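Local coordinates for putative aminotransferase (Actinomadura melliaura, PDB 4ZWV), which probably transfers an amino group to a sugar with pyridoxal 5'-phosphate as cofactor, in the biosynthesis of the aminopentose of the indolocarbazole AT2433, at residues 297-303 with 343-349; 322-326 with 337-341; 48-52 with 208-212; 52-56 with 238-242. Where two conformers were deposited one is given. Residue numbers count along the deposited sequence, not the author numbering.

All four contacts belong to one aminotransferase chain, at two places on opposite sides of its centre. Contacts 3 and 4 start from the same strand, 51-54, at one edge of the seven-stranded mixed sheet; they share Val52, and their centres are about 12 Å apart. Contacts 1 and 2 come later in the chain, share helix 338-344 and have centres about 13 Å apart; contact 2 falls between the two segments of contact 1. The two groups are about 31 to 39 Å apart, centre to centre. Contact 1 is in the small three-stranded sheet, contact 2 beside strand 97-100, the opposite edge of the large one. Contacts 2 and 4 also touch the second subunit.

Contact 1: residues 297-303 with 343-349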
loop_
_atom_site.group_PDB
_atom_site.type_symbol
_atom_site.label_atom_id
_atom_site.label_comp_id
_atom_site.label_asym_id
_atom_site.label_seq_id
_atom_site.Cartn_x
_atom_site.Cartn_y
_atom_site.Cartn_z
ATOM N N ASP A 297 22.809 19.099 -3.234
ATOM C CA ASP A 297 23.481 19.042 -1.938
ATOM C C ASP A 297 24.783 19.835 -1.899
ATOM O O ASP A 297 25.562 19.834 -2.859
ATOM C CB ASP A 297 23.789 17.596 -1.550
ATOM C CG ASP A 297 22.568 16.855 -1.041
ATOM O OD1 ASP A 297 21.503 17.488 -0.907
ATOM O OD2 ASP A 297 22.689 15.643 -0.756
ATOM N N VAL A 298 25.019 20.499 -0.769
ATOM C CA VAL A 298 26.323 21.079 -0.455
ATOM C C VAL A 298 26.662 20.766 0.999
ATOM O O VAL A 298 25.829 20.240 1.735
ATOM C CB VAL A 298 26.361 22.607 -0.686
ATOM C CG1 VAL A 298 26.106 22.938 -2.158
ATOM C CG2 VAL A 298 25.356 23.317 0.197
ATOM N N LYS A 299 27.886 21.066 1.404
ATOM C CA LYS A 299 28.284 20.903 2.797
ATOM C C LYS A 299 28.787 22.241 3.315
ATOM O O LYS A 299 29.620 22.870 2.673
ATOM C CB LYS A 299 29.353 19.813 2.925
ATOM C CG LYS A 299 28.840 18.416 2.557
ATOM C CD LYS A 299 29.959 17.365 2.522
ATOM C CE LYS A 299 30.895 17.582 1.348
ATOM N NZ LYS A 299 31.944 16.520 1.239
ATOM N N VAL A 300 28.279 22.689 4.463
ATOM C CA VAL A 300 28.657 24.009 4.974
ATOM C C VAL A 300 29.162 24.015 6.416
ATOM O O VAL A 300 28.750 23.189 7.239
ATOM C CB VAL A 300 27.471 25.016 4.891
ATOM C CG1 VAL A 300 27.059 25.250 3.448
ATOM C CG2 VAL A 300 26.282 24.535 5.714
ATOM N N ASP A 301 30.066 24.952 6.694
ATOM C CA ASP A 301 30.474 25.297 8.051
ATOM C C ASP A 301 29.420 26.199 8.683
ATOM O O ASP A 301 28.740 26.944 7.973
ATOM C CB ASP A 301 31.822 26.009 8.053
ATOM C CG ASP A 301 32.928 25.176 7.443
ATOM O OD1 ASP A 301 32.816 23.936 7.444
ATOM O OD2 ASP A 301 33.914 25.774 6.964
ATOM N N ASP A 302 29.308 26.145 10.011
ATOM C CA ASP A 302 28.323 26.936 10.763
ATOM C C ASP A 302 26.937 26.821 10.140
ATOM O O ASP A 302 26.307 27.821 9.793
ATOM C CB ASP A 302 28.731 28.409 10.846
ATOM C CG ASP A 302 27.996 29.161 11.956
ATOM O OD1 ASP A 302 27.145 28.550 12.643
ATOM O OD2 ASP A 302 28.259 30.371 12.130
ATOM N N ARG A 303 26.471 25.589 9.985
ATOM C CA ARG A 303 25.186 25.350 9.348
ATOM C C ARG A 303 23.980 25.985 10.066
ATOM O O ARG A 303 23.036 26.384 9.397
ATOM C CB ARG A 303 24.958 23.850 9.178
ATOM C CG ARG A 303 23.804 23.527 8.237
ATOM C CD ARG A 303 23.613 22.034 8.090
ATOM N NE ARG A 303 23.280 21.420 9.372
ATOM C CZ ARG A 303 23.189 20.109 9.569
ATOM N NH1 ARG A 303 23.378 19.266 8.560
ATOM N NH2 ARG A 303 22.895 19.644 10.779
ATOM N N VAL A 343 30.039 14.309 7.843
ATOM C CA VAL A 343 29.296 15.216 6.970
ATOM C C VAL A 343 27.870 15.539 7.434
ATOM O O VAL A 343 27.241 16.472 6.924
ATOM C CB VAL A 343 29.207 14.658 5.528
ATOM C CG1 VAL A 343 30.581 14.644 4.876
ATOM C CG2 VAL A 343 28.577 13.266 5.516
ATOM N N TYR A 344 27.342 14.776 8.389
ATOM C CA TYR A 344 25.919 14.897 8.705
ATOM C C TYR A 344 25.539 16.250 9.321
ATOM O O TYR A 344 24.403 16.707 9.152
ATOM C CB TYR A 344 25.481 13.766 9.632
ATOM C CG TYR A 344 23.987 13.737 9.859
ATOM C CD1 TYR A 344 23.112 13.444 8.815
ATOM C CD2 TYR A 344 23.450 14.010 11.111
ATOM C CE1 TYR A 344 21.742 13.412 9.014
ATOM C CE2 TYR A 344 22.076 13.981 11.318
ATOM C CZ TYR A 344 21.233 13.690 10.266
ATOM O OH TYR A 344 19.879 13.657 10.482
ATOM N N ASP A 345 26.479 16.891 10.011
ATOM C CA ASP A 345 26.212 18.193 10.615
ATOM C C ASP A 345 26.538 19.324 9.652
ATOM O O ASP A 345 26.379 20.494 9.990
ATOM C CB ASP A 345 27.021 18.382 11.897
ATOM C CG ASP A 345 26.558 17.479 13.016
ATOM O OD1 ASP A 345 25.331 17.305 13.167
ATOM O OD2 ASP A 345 27.424 16.940 13.737
ATOM N N ARG A 346 26.981 18.967 8.452
ATOM C CA ARG A 346 27.355 19.956 7.445
ATOM C C ARG A 346 26.431 19.962 6.236
ATOM O O ARG A 346 26.284 20.982 5.565
ATOM C CB ARG A 346 28.789 19.715 6.980
ATOM C CG ARG A 346 29.828 19.967 8.059
ATOM C CD ARG A 346 31.145 19.300 7.698
ATOM N NE ARG A 346 31.687 19.847 6.462
ATOM C CZ ARG A 346 32.302 19.125 5.533
ATOM N NH1 ARG A 346 32.445 17.812 5.686
ATOM N NH2 ARG A 346 32.766 19.718 4.443
HETATM N N MSE A 347 25.809 18.828 5.951
HETATM C CA MSE A 347 25.066 18.715 4.705
HETATM C C MSE A 347 23.796 19.556 4.710
HETATM O O MSE A 347 23.100 19.683 5.729
HETATM C CB MSE A 347 24.727 17.251 4.408
HETATM C CG MSE A 347 23.870 16.612 5.448
HETATM SE SE MSE A 347 23.479 14.761 4.962
HETATM C CE MSE A 347 25.242 14.006 4.997
ATOM N N VAL A 348 23.492 20.128 3.554
ATOM C CA VAL A 348 22.236 20.856 3.355
ATOM C C VAL A 348 21.800 20.750 1.889
ATOM O O VAL A 348 22.620 20.868 0.977
ATOM C CB VAL A 348 22.359 22.337 3.787
ATOM C CG1 VAL A 348 23.587 22.982 3.187
ATOM C CG2 VAL A 348 21.082 23.118 3.441
ATOM N N SER A 349 20.512 20.476 1.680
ATOM C CA SER A 349 19.936 20.324 0.345
ATOM C C SER A 349 19.323 21.649 -0.096
ATOM O O SER A 349 18.592 22.290 0.669
ATOM C CB SER A 349 18.861 19.228 0.325
ATOM O OG SER A 349 19.384 17.957 0.702
HETATM O O HOH W 1 33.607 16.350 3.572
HETATM O O HOH W 2 28.196 22.879 10.035
HETATM O O HOH W 3 32.090 22.311 5.149
HETATM O O HOH W 4 22.325 17.168 11.274
HETATM O O HOH W 5 23.686 19.889 14.020
#
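Arg303, Arg346 and Lys299 bury the most surface in this antiparallel ladder of the small C-terminal domain, where central strand 297-300 pairs with outer strand 347-349. Val298 and Val348 exchange two backbone hydrogen bonds of 3.0 Å (N to O each way), and Val300 N adds a third to Arg346 O at 2.8 Å. Arg303, at the start of helix 303-312, reaches back so that its NH1 donates to Tyr344 O (2.8 Å) and Met347 O (2.9 Å). Arg346 lays one guanidinium face over Lys299 CB, with NH2 to CB 3.7 Å. On the sheet face of Lys299 and Met347, Ser349 OG donates to Asp297 OD1 at 2.7 Å; on the face of Val298 and Val348, their CG2 and CG1 meet at 3.5 Å. Arg303 thus satisfies carbonyls that the strand pairing does not use. Lys299 NZ, bonded to Pro105 O, and Arg346 NH1 both donate to water 1, near Glu281, which forms a salt bridge with Arg346 and a long, weak pair with Lys299.

Contact 2: residues 322-326 with 337-341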
loop_
_atom_site.group_PDB
_atom_site.type_symbol
_atom_site.label_atom_id
_atom_site.label_comp_id
_atom_site.label_asym_id
_atom_site.label_seq_id
_atom_site.Cartn_x
_atom_site.Cartn_y
_atom_site.Cartn_z
ATOM N N ARG A 322 15.852 12.683 8.423
ATOM C CA ARG A 322 16.810 12.418 9.495
ATOM C C ARG A 322 17.563 11.126 9.157
ATOM O O ARG A 322 16.962 10.184 8.633
ATOM C CB ARG A 322 16.098 12.294 10.844
ATOM C CG ARG A 322 17.026 12.072 12.014
ATOM C CD ARG A 322 16.256 11.889 13.321
ATOM N NE ARG A 322 17.172 11.838 14.457
ATOM C CZ ARG A 322 16.802 11.879 15.732
ATOM N NH1 ARG A 322 15.520 11.987 16.047
ATOM N NH2 ARG A 322 17.717 11.814 16.692
ATOM N N ARG A 323 18.865 11.066 9.435
ATOM C CA ARG A 323 19.580 9.799 9.251
ATOM C C ARG A 323 18.847 8.690 10.020
ATOM O O ARG A 323 18.542 8.849 11.210
ATOM C CB ARG A 323 21.051 9.916 9.691
ATOM C CG ARG A 323 21.270 10.386 11.127
ATOM C CD ARG A 323 22.767 10.580 11.435
ATOM N NE ARG A 323 23.477 9.308 11.556
ATOM C CZ ARG A 323 24.784 9.220 11.777
ATOM N NH1 ARG A 323 25.510 10.332 11.891
ATOM N NH2 ARG A 323 25.363 8.032 11.877
ATOM N N ASN A 324 18.536 7.582 9.339
ATOM C CA ASN A 324 17.541 6.637 9.866
ATOM C C ASN A 324 18.052 5.869 11.083
ATOM O O ASN A 324 17.257 5.362 11.884
ATOM C CB ASN A 324 17.113 5.611 8.808
ATOM C CG ASN A 324 16.417 6.222 7.587
ATOM O OD1 ASN A 324 16.055 5.484 6.677
ATOM N ND2 ASN A 324 16.257 7.545 7.541
ATOM N N ASP A 325 19.374 5.779 11.214
ATOM C CA ASP A 325 19.974 5.014 12.304
ATOM C C ASP A 325 19.819 5.707 13.655
ATOM O O ASP A 325 20.076 5.097 14.689
ATOM C CB ASP A 325 21.469 4.723 12.013
ATOM C CG ASP A 325 22.319 5.987 11.850
ATOM O OD1 ASP A 325 21.824 7.010 11.335
ATOM O OD2 ASP A 325 23.516 5.941 12.230
ATOM N N GLU A 326 19.365 6.960 13.649
ATOM C CA GLU A 326 19.131 7.689 14.903
ATOM C C GLU A 326 17.725 7.471 15.492
ATOM O O GLU A 326 17.461 7.876 16.628
ATOM C CB GLU A 326 19.368 9.190 14.700
ATOM C CG GLU A 326 20.845 9.565 14.651
ATOM C CD GLU A 326 21.085 11.064 14.585
ATOM O OE1 GLU A 326 20.116 11.840 14.496
ATOM O OE2 GLU A 326 22.265 11.480 14.624
ATOM N N LEU A 337 29.503 4.980 12.296
ATOM C CA LEU A 337 29.573 5.369 10.894
ATOM C C LEU A 337 30.315 6.696 10.778
ATOM O O LEU A 337 29.700 7.745 10.617
ATOM C CB LEU A 337 28.169 5.485 10.291
ATOM C CG LEU A 337 27.301 4.231 10.387
ATOM C CD1 LEU A 337 25.874 4.523 9.921
ATOM C CD2 LEU A 337 27.899 3.098 9.572
ATOM N N PRO A 338 31.649 6.650 10.868
ATOM C CA PRO A 338 32.450 7.874 10.939
ATOM C C PRO A 338 32.373 8.706 9.654
ATOM O O PRO A 338 32.490 9.932 9.731
ATOM C CB PRO A 338 33.871 7.355 11.178
ATOM C CG PRO A 338 33.861 5.961 10.672
ATOM C CD PRO A 338 32.474 5.435 10.942
ATOM N N GLY A 339 32.176 8.062 8.507
ATOM C CA GLY A 339 32.032 8.795 7.256
ATOM C C GLY A 339 30.803 9.688 7.297
ATOM O O GLY A 339 30.872 10.889 7.045
ATOM N N LEU A 340 29.667 9.094 7.638
ATOM C CA LEU A 340 28.437 9.865 7.766
ATOM C C LEU A 340 28.564 10.924 8.862
ATOM O O LEU A 340 28.126 12.060 8.683
ATOM C CB LEU A 340 27.253 8.936 8.043
ATOM C CG LEU A 340 25.883 9.597 8.203
ATOM C CD1 LEU A 340 25.616 10.549 7.032
ATOM C CD2 LEU A 340 24.793 8.532 8.301
ATOM N N ASP A 341 29.160 10.554 9.995
ATOM C CA ASP A 341 29.373 11.507 11.087
ATOM C C ASP A 341 30.129 12.749 10.603
ATOM O O ASP A 341 29.861 13.860 11.058
ATOM C CB ASP A 341 30.150 10.871 12.250
ATOM C CG ASP A 341 29.361 9.804 12.990
ATOM O OD1 ASP A 341 28.117 9.763 12.873
ATOM O OD2 ASP A 341 30.005 9.009 13.710
HETATM O O HOH W 6 27.850 6.952 13.555
#
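A salt-bridge network centred on Arg323 links a 3-10 turn, 324-326, to the first turn of helix 338-344. Across the segments, Arg323 NH1 donates to Asp341 OD1 at 2.8 Å, with a weak second bond from NH2 to the same Asp341 OD1 at 3.4 Å. Within its own segment the guanidinium is held bidentately: Arg323 NE to Asp325 OD1 and Arg323 NH2 to Asp325 OD2, both 2.8 Å. One cation therefore lies between two carboxylates from different segments, and Arg334 supplies a second positive partner to Asp325. A long charge pair, Arg323 NE to Glu326 OE2 at 3.9 Å, extends the network to Arg322, whose NE donates to Glu326 OE1 at 2.9 Å; Arg322 also bonds the backbone of Tyr230 of the second subunit. Water 6 accepts from Arg323 NH2 (3.2 Å) and Leu337 N (2.9 Å) and donates to Asp341 OD1 (2.9 Å). Leucine methyls and aromatic rings pack against these charged groups, away from the cofactor-binding residues. Tyr344 makes a cation-pi contact with Arg323, and Trp100 touches Asp325. Leu337 CD1 comes to 3.6 Å from Asp325 OD2, and Leu340 CD2 covers one guanidinium face, 3.5 Å from Arg323 CZ.

Contact 3: residues 48-52 with 208-212; sequences NPRVV and HERAM
In this enzyme of fold type I, the pyridoxal-phosphate class of the DegT/DnrJ/EryC1 family, the start of edge strand 51-54 of the large mixed sheet packs on helix 205-214, with a histidine ring filling the gap. Asn48 opens an Asx turn: its OD1 accepts from Arg50 N at 2.8 Å. Pro49 (phi/psi -77/-13) turns the chain, its O 4.1 Å from His208 CE1. Arg50 (-95/74) lies with its CA 5.9 Å from that of His208; this CA sits over the imidazole face, 3.7 Å from the ring centroid and 5° off the normal, a CH-pi contact, while Arg50 NE leaves for Leu202 O. Val51 (-122/141) and Val52 (-129/110) are extended. Val51 points its side chain away, toward helix 33-46, but its O is joined to His208 NE2 through water 7, 2.5 Å from each of the two atoms. Val52, chi1 t, faces the helix, its CA 6.4 Å from that of Met212 (selenomethionine). In regular helix 208-212, His208 takes chi1 t and chi2 near -152°, bringing its ring to the strand. Val52 CG2 approaches Ala211 CB and Met212 CG, each at 4.0 Å, and reaches the edge of the His208 ring, 3.5 Å from CD2.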
loop_
_atom_site.group_PDB
_atom_site.type_symbol
_atom_site.label_atom_id
_atom_site.label_comp_id
_atom_site.label_asym_id
_atom_site.label_seq_id
_atom_site.Cartn_x
_atom_site.Cartn_y
_atom_site.Cartn_z
ATOM N N ASN A 48 13.777 -1.470 -20.920
ATOM C CA ASN A 48 13.602 -2.727 -20.193
ATOM C C ASN A 48 12.132 -3.116 -20.323
ATOM O O ASN A 48 11.259 -2.387 -19.880
ATOM C CB ASN A 48 14.007 -2.584 -18.715
ATOM C CG ASN A 48 13.935 -3.905 -17.946
ATOM O OD1 ASN A 48 13.304 -4.859 -18.387
ATOM N ND2 ASN A 48 14.597 -3.957 -16.785
ATOM N N PRO A 49 11.849 -4.248 -20.976
ATOM C CA PRO A 49 10.445 -4.634 -21.166
ATOM C C PRO A 49 9.808 -5.210 -19.907
ATOM O O PRO A 49 8.585 -5.336 -19.839
ATOM C CB PRO A 49 10.522 -5.692 -22.266
ATOM C CG PRO A 49 11.872 -6.270 -22.138
ATOM C CD PRO A 49 12.779 -5.171 -21.646
ATOM N N ARG A 50 10.622 -5.537 -18.914
ATOM C CA ARG A 50 10.131 -6.198 -17.710
ATOM C C ARG A 50 9.845 -5.183 -16.617
ATOM O O ARG A 50 10.624 -5.054 -15.665
ATOM C CB ARG A 50 11.148 -7.233 -17.225
ATOM C CG ARG A 50 11.426 -8.330 -18.249
ATOM C CD ARG A 50 12.664 -9.122 -17.874
ATOM N NE ARG A 50 13.848 -8.275 -17.933
ATOM C CZ ARG A 50 14.541 -8.049 -19.044
ATOM N NH1 ARG A 50 14.175 -8.629 -20.180
ATOM N NH2 ARG A 50 15.600 -7.252 -19.014
ATOM N N VAL A 51 8.750 -4.438 -16.760
ATOM C CA VAL A 51 8.425 -3.423 -15.774
ATOM C C VAL A 51 7.055 -3.700 -15.177
ATOM O O VAL A 51 6.130 -4.128 -15.867
ATOM C CB VAL A 51 8.472 -1.989 -16.364
ATOM C CG1 VAL A 51 9.850 -1.703 -16.969
ATOM C CG2 VAL A 51 7.370 -1.761 -17.406
ATOM N N VAL A 52 6.955 -3.466 -13.880
ATOM C CA VAL A 52 5.762 -3.808 -13.119
ATOM C C VAL A 52 5.323 -2.587 -12.329
ATOM O O VAL A 52 6.004 -2.174 -11.395
ATOM C CB VAL A 52 6.061 -4.993 -12.183
ATOM C CG1 VAL A 52 4.871 -5.322 -11.321
ATOM C CG2 VAL A 52 6.512 -6.207 -13.016
ATOM N N HIS A 208 10.053 -11.332 -13.346
ATOM C CA HIS A 208 8.978 -10.532 -13.918
ATOM C C HIS A 208 7.628 -11.214 -13.728
ATOM O O HIS A 208 6.664 -10.587 -13.291
ATOM C CB HIS A 208 9.263 -10.280 -15.407
ATOM C CG HIS A 208 8.280 -9.372 -16.077
ATOM N ND1 HIS A 208 8.011 -9.451 -17.428
ATOM C CD2 HIS A 208 7.542 -8.343 -15.605
ATOM C CE1 HIS A 208 7.120 -8.530 -17.750
ATOM N NE2 HIS A 208 6.812 -7.849 -16.660
ATOM N N GLU A 209 7.554 -12.498 -14.061
ATOM C CA GLU A 209 6.282 -13.204 -13.959
ATOM C C GLU A 209 5.819 -13.322 -12.502
ATOM O O GLU A 209 4.628 -13.143 -12.213
ATOM C CB GLU A 209 6.378 -14.585 -14.610
ATOM C CG GLU A 209 6.623 -14.552 -16.123
ATOM C CD GLU A 209 5.421 -14.081 -16.928
ATOM O OE1 GLU A 209 4.294 -14.050 -16.389
ATOM O OE2 GLU A 209 5.603 -13.734 -18.115
ATOM N N ARG A 210 6.746 -13.591 -11.582
ATOM C CA ARG A 210 6.391 -13.664 -10.161
ATOM C C ARG A 210 5.932 -12.309 -9.634
ATOM O O ARG A 210 4.975 -12.226 -8.853
ATOM C CB ARG A 210 7.567 -14.175 -9.327
ATOM C CG ARG A 210 7.952 -15.608 -9.641
ATOM C CD ARG A 210 9.205 -16.007 -8.875
ATOM N NE ARG A 210 8.962 -15.951 -7.437
ATOM C CZ ARG A 210 9.827 -15.501 -6.532
ATOM N NH1 ARG A 210 11.028 -15.067 -6.899
ATOM N NH2 ARG A 210 9.485 -15.491 -5.250
ATOM N N ALA A 211 6.586 -11.239 -10.079
ATOM C CA ALA A 211 6.221 -9.897 -9.641
ATOM C C ALA A 211 4.819 -9.516 -10.082
ATOM O O ALA A 211 4.065 -8.912 -9.322
ATOM C CB ALA A 211 7.224 -8.862 -10.175
HETATM N N MSE A 212 4.468 -9.874 -11.314
HETATM C CA MSE A 212 3.147 -9.561 -11.846
HETATM C C MSE A 212 2.030 -10.289 -11.120
HETATM O O MSE A 212 0.908 -9.792 -11.048
HETATM C CB MSE A 212 3.077 -9.889 -13.328
HETATM C CG MSE A 212 3.852 -8.920 -14.173
HETATM SE SE MSE A 212 3.499 -9.224 -16.044
HETATM C CE MSE A 212 4.603 -10.784 -16.291
HETATM O O HOH W 7 4.907 -6.160 -16.749
#

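Contact 4: residues 52-56 with 238-242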
loop_
_atom_site.group_PDB
_atom_site.type_symbol
_atom_site.label_atom_id
_atom_site.label_comp_id
_atom_site.label_asym_id
_atom_site.label_seq_id
_atom_site.Cartn_x
_atom_site.Cartn_y
_atom_site.Cartn_z
ATOM N N VAL A 52 6.955 -3.466 -13.880
ATOM C CA VAL A 52 5.762 -3.808 -13.119
ATOM C C VAL A 52 5.323 -2.587 -12.329
ATOM O O VAL A 52 6.004 -2.174 -11.395
ATOM C CB VAL A 52 6.061 -4.993 -12.183
ATOM C CG1 VAL A 52 4.871 -5.322 -11.321
ATOM C CG2 VAL A 52 6.512 -6.207 -13.016
ATOM N N SER A 53 4.195 -1.984 -12.704
ATOM C CA SER A 53 3.697 -0.850 -11.929
ATOM C C SER A 53 3.199 -1.311 -10.563
ATOM O O SER A 53 2.648 -2.412 -10.410
ATOM C CB SER A 53 2.589 -0.101 -12.679
ATOM O OG SER A 53 1.478 -0.947 -12.948
ATOM N N VAL A 54 3.422 -0.459 -9.575
ATOM C CA VAL A 54 3.055 -0.757 -8.202
ATOM C C VAL A 54 2.457 0.479 -7.528
ATOM O O VAL A 54 2.487 1.573 -8.076
ATOM C CB VAL A 54 4.278 -1.270 -7.394
ATOM C CG1 VAL A 54 4.683 -2.656 -7.865
ATOM C CG2 VAL A 54 5.448 -0.304 -7.482
ATOM N N HIS A 55 1.906 0.283 -6.334
ATOM C CA HIS A 55 1.218 1.325 -5.580
ATOM C C HIS A 55 2.090 2.534 -5.233
ATOM O O HIS A 55 1.619 3.666 -5.199
ATOM C CB HIS A 55 0.654 0.676 -4.291
ATOM C CG HIS A 55 0.533 1.603 -3.119
ATOM N ND1 HIS A 55 1.323 1.475 -1.994
ATOM C CD2 HIS A 55 -0.294 2.645 -2.879
ATOM C CE1 HIS A 55 0.991 2.404 -1.117
ATOM N NE2 HIS A 55 0.013 3.130 -1.630
ATOM N N SER A 56 3.355 2.261 -4.954
ATOM C CA SER A 56 4.290 3.260 -4.459
ATOM C C SER A 56 5.680 2.677 -4.569
ATOM O O SER A 56 5.841 1.462 -4.722
ATOM C CB SER A 56 3.981 3.623 -3.001
ATOM O OG SER A 56 4.125 2.462 -2.186
ATOM N N LYS A 238 -1.761 -5.978 -1.627
ATOM C CA LYS A 238 -2.313 -5.084 -2.644
ATOM C C LYS A 238 -1.217 -4.090 -3.012
ATOM O O LYS A 238 -1.213 -2.933 -2.582
ATOM C CB LYS A 238 -3.565 -4.369 -2.136
ATOM C CG LYS A 238 -4.318 -3.620 -3.200
ATOM C CD LYS A 238 -5.419 -2.793 -2.564
ATOM C CE LYS A 238 -6.044 -1.891 -3.584
ATOM N NZ LYS A 238 -6.698 -2.661 -4.671
ATOM N N TRP A 239 -0.270 -4.561 -3.802
ATOM C CA TRP A 239 0.900 -3.773 -4.118
ATOM C C TRP A 239 0.829 -3.151 -5.504
ATOM O O TRP A 239 1.762 -2.469 -5.913
ATOM C CB TRP A 239 2.151 -4.645 -4.035
ATOM C CG TRP A 239 2.591 -4.983 -2.620
ATOM C CD1 TRP A 239 2.608 -4.155 -1.537
ATOM C CD2 TRP A 239 3.129 -6.239 -2.176
ATOM N NE1 TRP A 239 3.114 -4.824 -0.436
ATOM C CE2 TRP A 239 3.446 -6.100 -0.809
ATOM C CE3 TRP A 239 3.364 -7.468 -2.802
ATOM C CZ2 TRP A 239 3.976 -7.147 -0.053
ATOM C CZ3 TRP A 239 3.902 -8.506 -2.050
ATOM C CH2 TRP A 239 4.202 -8.336 -0.692
ATOM N N HIS A 240 -0.259 -3.392 -6.221
ATOM C CA HIS A 240 -0.372 -2.914 -7.600
ATOM C C HIS A 240 -0.791 -1.445 -7.710
ATOM O O HIS A 240 -1.181 -0.809 -6.723
ATOM C CB HIS A 240 -1.353 -3.800 -8.384
ATOM C CG HIS A 240 -2.781 -3.644 -7.968
ATOM N ND1 HIS A 240 -3.825 -4.065 -8.760
ATOM C CD2 HIS A 240 -3.338 -3.144 -6.841
ATOM C CE1 HIS A 240 -4.969 -3.811 -8.147
ATOM N NE2 HIS A 240 -4.704 -3.246 -6.984
HETATM N N MSE A 241 -0.653 -0.925 -8.928
HETATM C CA MSE A 241 -1.174 0.383 -9.314
HETATM C C MSE A 241 -2.505 0.199 -10.043
HETATM O O MSE A 241 -2.680 -0.791 -10.765
HETATM C CB MSE A 241 -0.176 1.110 -10.233
HETATM C CG MSE A 241 -0.640 2.502 -10.645
HETATM SE SE MSE A 241 0.479 3.311 -12.002
HETATM C CE MSE A 241 2.150 3.429 -11.005
ATOM N N THR A 242 -3.421 1.154 -9.887
ATOM C CA THR A 242 -4.689 1.115 -10.604
ATOM C C THR A 242 -4.768 2.216 -11.660
ATOM O O THR A 242 -3.877 3.074 -11.747
ATOM C CB THR A 242 -5.856 1.262 -9.649
ATOM O OG1 THR A 242 -5.732 2.524 -8.984
ATOM C CG2 THR A 242 -5.839 0.136 -8.627
HETATM O O HOH W 8 -0.470 -2.390 -11.410
#
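Side chains largely diverge here, and the backbones do the joining. His55 N donates to Trp239 O at 2.8 Å, and the CA atoms of Val54 and His240 lie 4.1 Å apart. Ser53, chi1 p, puts its OG 3.8 Å from Met241 CB; that hydroxyl bonds Glu39, and water 8 links Ser53 OG (2.9 Å) to Met241 O (2.8 Å). Met241, a selenomethionine in chi1 t and chi2 t, stretches toward Phe38 of helix 33-46, with its CB 3.5 Å from Val54 O. Lys238 is extended to its last torsion (chi4 p), so that NZ donates to His240 NE2 at 3.1 Å; Lys238 is also salt-bridged to Asp196 of the second subunit. His240, chi1 p, turns away and bonds Gln31 through ND1. His55, chi1 t, bonds Ser59 and meets His55 of the second subunit. The contact closes the end of strand 51-54, just before Gly57 and Thr58, which bind pyridoxal 5'-phosphate (absent from this chain), with the Trp239 indole packed on helix 57-66 and helix 243-273 starting right after Thr242.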